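Local coordinates for exopolysaccharide biosynthesis protein (Pantoea stewartii subsp. stewartii DC283, PDB 6TGF) that modifies the glycan of the bacterial biofilm as a hydrolase with a bacteriophage tailspike-like parallel beta-helix fold, at the interface of chains A and B. Residues are numbered along the deposited sequence; one frame, centred on the assembly and turned at random. Chains: chain A/B, Exopolysaccharide biosynthesis protein.

Contact 1: the interface of chains A and B. Residues chain A 697, 720-722; chain B 697, 699.
B:Leu699 carries its CG anti to the carbonyl carbon (chi1 -59°), and A:Val720 carries CG1 anti to the backbone N (chi1 176°); with these torsions a methyl branch of each side chain meets the other across the subunit boundary. The motif is an intermolecular parallel beta pairing in the C-terminal part of this tailspike-like protein, where strand 697-700 of chain B lies along strand 716-722 of chain A. Its register is set by two parallel bridges, A:Val720 with B:Leu697 and A:Ile722 with B:Leu699. The backbone amide A:Val721 N donates to the carbonyl B:Leu697 O at 3.1 Å, with 163° at the hydrogen. One step further along, B:Leu699 N approaches the carbonyl A:Val721 O at 3.5 Å, a weak bond, consistent with the same register.

Packing accompanies the pairing. Methyl A:Val720 CG1 sits 3.7 Å from methyl B:Leu699 CD1, the two short side chains crossing obliquely, and the same CG1 lies 3.5 Å from the carbonyl B:Leu697 O, beside the acceptor of the stronger backbone bond. The other branch of B:Leu699 points away from this valine: its CD2 comes 4.2 Å from A:Leu697 CD2, a looser methyl-to-methyl contact. B:Leu699 is therefore flanked by chain A at both branches, which agrees with the 51 Å² that it buries, against 27 Å² for A:Val720. A:Leu697 contributes a methyl to this patch, whereas strand 697-700 of chain B also pairs through its backbone.

Contact 2: the interface of chains A and B. Residues chain A 301-304, 385; chain B 292, 294, 328, 359.
Side-by-side docking of a loop, A:Asn301 to A:Tyr304, onto successive beta-helix strands of chain B makes this a mixed polar and aromatic interface that joins neighbouring subunits in the deposited assembly. The receiving residues B:Arg294, B:Glu328 and B:Arg359 come from strands 292-296, 327-330 and 356-361; B:Arg294 CA and B:Glu328 CA are 4.7 Å apart, as expected for adjacent rungs.

At one end, B:Arg294 NH2 donates almost straight to a lone pair of the amide oxygen A:Asn301 OD1 at 2.8 Å, in both the carbonyl and guanidinium planes, although the two side chains cross at about a right angle. B:Arg294 CD meets the A:Phe302 ring at the edge, 3.4 Å from A:Phe302 CE1. In the middle, A:Gly303 N donates a bent hydrogen bond to carboxylate oxygen B:Glu328 OE2 at 3.0 Å, on the syn side but 31° out of the plane. B:Glu328 OE1 is linked through a water to A:Asn301 O. The A:Tyr304 ring slides past this carboxylate, their planes 20° apart.

B:Arg359 lays CD over one face of that ring, toward the rim, with B:Arg359 CG 3.6 Å from A:Tyr304 CZ. The bend at chi3 (66°) then turns its guanidinium to stack against the A:Gln385 amide; A:Gln385 OE1 lies 3.1 Å from B:Arg359 NH2, above the guanidinium plane, without a hydrogen bond. Together the contacts probably hold the loop in place against the neighbouring beta-helix.

Contact 1: the interface of chains A and B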
loop_
_atom_site.group_PDB
_atom_site.type_symbol
_atom_site.label_atom_id
_atom_site.label_comp_id
_atom_site.label_asym_id
_atom_site.label_seq_id
_atom_site.Cartn_x
_atom_site.Cartn_y
_atom_site.Cartn_z
ATOM N N LEU A 697 54.710 33.872 12.887
ATOM C CA LEU A 697 53.575 34.028 13.833
ATOM C C LEU A 697 53.065 35.469 13.730
ATOM O O LEU A 697 53.895 36.392 13.843
ATOM C CB LEU A 697 54.046 33.711 15.257
ATOM C CG LEU A 697 52.984 33.847 16.349
ATOM C CD1 LEU A 697 52.005 32.684 16.303
ATOM C CD2 LEU A 697 53.623 33.948 17.725
ATOM N N VAL A 720 57.742 30.122 28.293
ATOM C CA VAL A 720 57.204 29.851 26.927
ATOM C C VAL A 720 58.203 28.946 26.197
ATOM O O VAL A 720 59.412 29.232 26.264
ATOM C CB VAL A 720 56.944 31.158 26.153
ATOM C CG1 VAL A 720 56.476 30.897 24.728
ATOM C CG2 VAL A 720 55.948 32.050 26.880
ATOM N N VAL A 721 57.705 27.895 25.537
ATOM C CA VAL A 721 58.522 26.936 24.735
ATOM C C VAL A 721 58.540 27.433 23.285
ATOM O O VAL A 721 57.790 26.880 22.454
ATOM C CB VAL A 721 57.986 25.494 24.843
ATOM C CG1 VAL A 721 58.920 24.490 24.181
ATOM C CG2 VAL A 721 57.718 25.091 26.285
ATOM N N ILE A 722 59.357 28.452 23.001
ATOM C CA ILE A 722 59.495 29.058 21.642
ATOM C C ILE A 722 60.279 28.074 20.768
ATOM O O ILE A 722 61.425 27.747 21.130
ATOM C CB ILE A 722 60.145 30.455 21.709
ATOM C CG1 ILE A 722 59.311 31.410 22.572
ATOM C CG2 ILE A 722 60.381 31.005 20.307
ATOM C CD1 ILE A 722 59.788 32.848 22.581
ATOM N N LEU B 697 52.725 27.741 27.574
ATOM C CA LEU B 697 52.349 28.229 26.220
ATOM C C LEU B 697 53.450 27.813 25.238
ATOM O O LEU B 697 54.635 28.009 25.572
ATOM C CB LEU B 697 52.185 29.753 26.267
ATOM C CG LEU B 697 51.988 30.452 24.921
ATOM C CD1 LEU B 697 50.637 30.103 24.319
ATOM C CD2 LEU B 697 52.128 31.959 25.069
ATOM N N LEU B 699 54.924 28.477 21.342
ATOM C CA LEU B 699 54.956 29.361 20.147
ATOM C C LEU B 699 55.952 28.787 19.135
ATOM O O LEU B 699 56.968 28.208 19.567
ATOM C CB LEU B 699 55.357 30.783 20.557
ATOM C CG LEU B 699 54.458 31.469 21.587
ATOM C CD1 LEU B 699 55.000 32.847 21.934
ATOM C CD2 LEU B 699 53.024 31.578 21.089
#

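Contact 2: the interface of chains A and B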
loop_
_atom_site.group_PDB
_atom_site.type_symbol
_atom_site.label_atom_id
_atom_site.label_comp_id
_atom_site.label_asym_id
_atom_site.label_seq_id
_atom_site.Cartn_x
_atom_site.Cartn_y
_atom_site.Cartn_z
ATOM N N ASN A 301 -12.684 -5.919 -11.289
ATOM C CA ASN A 301 -11.291 -5.485 -10.988
ATOM C C ASN A 301 -10.800 -4.503 -12.062
ATOM O O ASN A 301 -9.726 -4.754 -12.645
ATOM C CB ASN A 301 -10.349 -6.686 -10.833
ATOM C CG ASN A 301 -10.254 -7.549 -12.075
ATOM O OD1 ASN A 301 -11.128 -7.508 -12.938
ATOM N ND2 ASN A 301 -9.198 -8.340 -12.170
ATOM N N PHE A 302 -11.545 -3.417 -12.297
ATOM C CA PHE A 302 -11.157 -2.297 -13.196
ATOM C C PHE A 302 -10.504 -1.196 -12.353
ATOM O O PHE A 302 -11.227 -0.488 -11.622
ATOM C CB PHE A 302 -12.363 -1.748 -13.966
ATOM C CG PHE A 302 -13.163 -2.766 -14.740
ATOM C CD1 PHE A 302 -12.539 -3.748 -15.496
ATOM C CD2 PHE A 302 -14.549 -2.721 -14.735
ATOM C CE1 PHE A 302 -13.287 -4.674 -16.209
ATOM C CE2 PHE A 302 -15.294 -3.646 -15.452
ATOM C CZ PHE A 302 -14.662 -4.620 -16.188
ATOM N N GLY A 303 -9.177 -1.071 -12.443
ATOM C CA GLY A 303 -8.383 -0.072 -11.700
ATOM C C GLY A 303 -8.654 1.344 -12.181
ATOM O O GLY A 303 -8.786 2.245 -11.324
ATOM N N TYR A 304 -8.743 1.533 -13.503
ATOM C CA TYR A 304 -8.858 2.858 -14.169
ATOM C C TYR A 304 -10.322 3.315 -14.194
ATOM O O TYR A 304 -10.657 4.278 -13.473
ATOM C CB TYR A 304 -8.287 2.806 -15.589
ATOM C CG TYR A 304 -6.853 2.355 -15.685
ATOM C CD1 TYR A 304 -5.823 3.127 -15.170
ATOM C CD2 TYR A 304 -6.523 1.160 -16.304
ATOM C CE1 TYR A 304 -4.502 2.718 -15.258
ATOM C CE2 TYR A 304 -5.208 0.737 -16.402
ATOM C CZ TYR A 304 -4.193 1.520 -15.878
ATOM O OH TYR A 304 -2.895 1.112 -15.973
ATOM N N GLN A 385 -6.746 5.011 -5.414
ATOM C CA GLN A 385 -7.081 4.899 -6.862
ATOM C C GLN A 385 -8.267 5.809 -7.202
ATOM O O GLN A 385 -9.327 5.277 -7.579
ATOM C CB GLN A 385 -7.406 3.450 -7.234
ATOM C CG GLN A 385 -6.190 2.543 -7.306
ATOM C CD GLN A 385 -6.588 1.120 -7.612
ATOM O OE1 GLN A 385 -7.098 0.817 -8.689
ATOM N NE2 GLN A 385 -6.361 0.231 -6.657
ATOM N N PHE B 292 -8.255 0.333 -24.692
ATOM C CA PHE B 292 -8.248 -0.678 -23.603
ATOM C C PHE B 292 -7.752 -2.036 -24.110
ATOM O O PHE B 292 -8.118 -2.452 -25.230
ATOM C CB PHE B 292 -9.654 -0.837 -23.019
ATOM C CG PHE B 292 -9.858 -0.198 -21.669
ATOM C CD1 PHE B 292 -9.682 1.166 -21.490
ATOM C CD2 PHE B 292 -10.244 -0.963 -20.579
ATOM C CE1 PHE B 292 -9.879 1.750 -20.247
ATOM C CE2 PHE B 292 -10.441 -0.379 -19.338
ATOM C CZ PHE B 292 -10.258 0.975 -19.174
ATOM N N ARG B 294 -7.698 -5.380 -21.439
ATOM C CA ARG B 294 -7.744 -6.100 -20.140
ATOM C C ARG B 294 -7.647 -7.604 -20.418
ATOM O O ARG B 294 -8.234 -8.066 -21.411
ATOM C CB ARG B 294 -9.018 -5.749 -19.365
ATOM C CG ARG B 294 -9.210 -6.552 -18.087
ATOM C CD ARG B 294 -10.566 -6.308 -17.460
ATOM N NE ARG B 294 -10.804 -7.151 -16.293
ATOM C CZ ARG B 294 -11.153 -8.436 -16.326
ATOM N NH1 ARG B 294 -11.307 -9.069 -17.478
ATOM N NH2 ARG B 294 -11.344 -9.093 -15.194
ATOM N N GLU B 328 -4.441 -3.894 -18.381
ATOM C CA GLU B 328 -4.590 -4.579 -17.068
ATOM C C GLU B 328 -4.364 -6.084 -17.272
ATOM O O GLU B 328 -5.137 -6.698 -18.034
ATOM C CB GLU B 328 -5.968 -4.294 -16.463
ATOM C CG GLU B 328 -6.294 -2.812 -16.354
ATOM C CD GLU B 328 -7.639 -2.479 -15.725
ATOM O OE1 GLU B 328 -8.605 -3.239 -15.945
ATOM O OE2 GLU B 328 -7.718 -1.454 -15.015
ATOM N N ARG B 359 -1.389 -1.736 -15.282
ATOM C CA ARG B 359 -1.689 -2.307 -13.944
ATOM C C ARG B 359 -1.513 -3.828 -14.013
ATOM O O ARG B 359 -2.193 -4.464 -14.838
ATOM C CB ARG B 359 -3.098 -1.917 -13.489
ATOM C CG ARG B 359 -3.209 -0.476 -13.012
ATOM C CD ARG B 359 -4.587 -0.134 -12.480
ATOM N NE ARG B 359 -4.905 -0.869 -11.265
ATOM C CZ ARG B 359 -4.463 -0.563 -10.045
ATOM N NH1 ARG B 359 -3.666 0.477 -9.855
ATOM N NH2 ARG B 359 -4.822 -1.305 -9.012
HETATM O O HOH W 1 -8.130 -6.096 -14.692
#

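Contact 1 and contact 2 join the same two chains, with the centres of their C-alpha atoms about 80 Å apart, and share no residue or strand. Contact 1 draws on strands 697-700 and 716-722 near the C-terminus, contact 2 on a loop, A:Gln385 and beta-helix strands between residues 292 and 361. The whole A-B interface is not an exact two-fold, and the deposited assembly holds three copies, which fits a tailspike-like trimer, although the structure alone does not prove that state in solution. Attachments so widely separated would probably help resist tilting of the subunits against each other.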